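Long-range contact in glycoside hydrolase (Streptococcus pneumoniae serotype 4, PDB 6ORH), which probably acts as an alpha-L-fucosidase of glycoside hydrolase family 29, trimming fucose from host-derived carbohydrate antigens: residues Lys3-His7 with Gln437-Leu441. The protein carries 2 engineered substitutions. Sequence-based numbering, arbitrary orientation.
Sequences KIKPH and QALPL
Residues far apart in sequence can meet in the fold: here the extended N-terminal tail Lys3-His7, which runs on to helix 13-21, packs against the F5/8 type C (galactose-binding-like) beta-sandwich. Its partner, Gln437-Leu441, links strand 428-436 of one antiparallel sheet to strand 441-448 of the other; Gln437 is turned (phi/psi -73/-20), and Ala438 to Leu441 are extended. The touching parts run 138° apart, roughly antiparallel but splayed: the CA atoms of His7 and Ala438 are 6.7 Å apart, those of Ile4 and Leu439 8.7 Å. Together the segments bury a modest 273 Å².

At the Ile4 end the contact is apolar. With chi1 m and chi2 t, Ile4 places CD1 3.7 Å from CD2 of Leu441 (chi1 m) and 4.3 Å from CD1 of Leu439 (chi1 and chi2 p); Ala357 of strand 356-357 touches all three side chains. Leu441 lies close to Thr443, a calcium-binding residue, although this chain has no calcium bound. Arg390 donates hydrogen bonds to the carbonyl oxygens of Lys5 and Leu439, bridging the two segments.

The His7 end relies on its imidazole, held at chi1 t. Ala438 CB sits over one ring face in a CH-pi contact, 4.0 Å from the centroid and 30° off the normal. Gln437 OE1, which also accepts from Lys226, receives a nearly linear (173°) hydrogen bond from His7 NE2 at 2.8 Å.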
loop_
_atom_site.group_PDB
_atom_site.type_symbol
_atom_site.label_atom_id
_atom_site.label_comp_id
_atom_site.label_asym_id
_atom_site.label_seq_id
_atom_site.Cartn_x
_atom_site.Cartn_y
_atom_site.Cartn_z
ATOM N N LYS A 3 4.538 -8.775 36.247
ATOM C CA LYS A 3 5.083 -7.789 35.266
ATOM C C LYS A 3 5.269 -8.477 33.911
ATOM O O LYS A 3 5.550 -9.673 33.826
ATOM C CB LYS A 3 6.370 -7.137 35.792
ATOM N N ILE A 4 5.055 -7.703 32.847
ATOM C CA ILE A 4 5.386 -8.121 31.494
ATOM C C ILE A 4 6.794 -7.599 31.222
ATOM O O ILE A 4 7.098 -6.456 31.561
ATOM C CB ILE A 4 4.323 -7.521 30.547
ATOM C CG1 ILE A 4 2.949 -8.139 30.822
ATOM C CG2 ILE A 4 4.722 -7.641 29.081
ATOM C CD1 ILE A 4 1.815 -7.416 30.132
ATOM N N LYS A 5 7.660 -8.470 30.692
ATOM C CA LYS A 5 9.016 -8.075 30.357
ATOM C C LYS A 5 8.966 -7.253 29.069
ATOM O O LYS A 5 8.152 -7.528 28.203
ATOM C CB LYS A 5 9.878 -9.305 30.064
ATOM C CG LYS A 5 10.140 -10.244 31.237
ATOM C CD LYS A 5 11.335 -11.141 30.953
ATOM C CE LYS A 5 11.250 -12.491 31.627
ATOM N NZ LYS A 5 10.976 -12.339 33.075
ATOM N N PRO A 6 9.876 -6.279 28.875
ATOM C CA PRO A 6 9.979 -5.596 27.578
ATOM C C PRO A 6 10.463 -6.512 26.453
ATOM O O PRO A 6 11.011 -7.588 26.690
ATOM C CB PRO A 6 10.971 -4.459 27.883
ATOM C CG PRO A 6 11.838 -5.024 28.985
ATOM C CD PRO A 6 10.843 -5.771 29.859
ATOM N N HIS A 7 10.250 -6.068 25.207
ATOM C CA HIS A 7 10.619 -6.815 24.026
ATOM C C HIS A 7 11.285 -5.862 23.039
ATOM O O HIS A 7 10.749 -4.789 22.759
ATOM C CB HIS A 7 9.384 -7.444 23.346
ATOM C CG HIS A 7 9.736 -7.996 22.005
ATOM N ND1 HIS A 7 10.376 -9.224 21.869
ATOM C CD2 HIS A 7 9.606 -7.475 20.755
ATOM C CE1 HIS A 7 10.595 -9.472 20.585
ATOM N NE2 HIS A 7 10.143 -8.391 19.884
ATOM N N GLN A 437 5.861 -10.810 17.778
ATOM C CA GLN A 437 7.197 -11.197 18.230
ATOM C C GLN A 437 7.230 -11.555 19.709
ATOM O O GLN A 437 8.179 -12.222 20.141
ATOM C CB GLN A 437 8.218 -10.095 17.968
ATOM C CG GLN A 437 8.275 -9.686 16.492
ATOM C CD GLN A 437 9.503 -8.844 16.214
ATOM O OE1 GLN A 437 10.098 -8.228 17.097
ATOM N NE2 GLN A 437 9.944 -8.866 14.957
ATOM N N ALA A 438 6.218 -11.092 20.464
ATOM C CA ALA A 438 6.123 -11.348 21.893
ATOM C C ALA A 438 4.653 -11.220 22.272
ATOM O O ALA A 438 3.827 -10.884 21.422
ATOM C CB ALA A 438 6.961 -10.373 22.682
ATOM N N LEU A 439 4.322 -11.519 23.538
ATOM C CA LEU A 439 2.907 -11.486 23.868
ATOM C C LEU A 439 2.354 -10.091 23.574
ATOM O O LEU A 439 2.973 -9.095 23.930
ATOM C CB LEU A 439 2.669 -11.951 25.313
ATOM C CG LEU A 439 2.989 -10.974 26.438
ATOM C CD1 LEU A 439 1.806 -10.056 26.716
ATOM C CD2 LEU A 439 3.364 -11.721 27.717
ATOM N N PRO A 440 1.204 -9.977 22.867
ATOM C CA PRO A 440 0.735 -8.663 22.430
ATOM C C PRO A 440 0.122 -7.840 23.554
ATOM O O PRO A 440 -0.517 -8.416 24.444
ATOM C CB PRO A 440 -0.293 -8.945 21.330
ATOM C CG PRO A 440 -0.699 -10.408 21.519
ATOM C CD PRO A 440 0.434 -11.080 22.271
ATOM N N LEU A 441 0.349 -6.518 23.478
ATOM C CA LEU A 441 -0.346 -5.512 24.281
ATOM C C LEU A 441 -1.021 -4.528 23.332
ATOM O O LEU A 441 -0.443 -4.118 22.311
ATOM C CB LEU A 441 0.634 -4.738 25.163
ATOM C CG LEU A 441 1.369 -5.552 26.221
ATOM C CD1 LEU A 441 2.762 -5.886 25.713
ATOM C CD2 LEU A 441 1.469 -4.757 27.521
#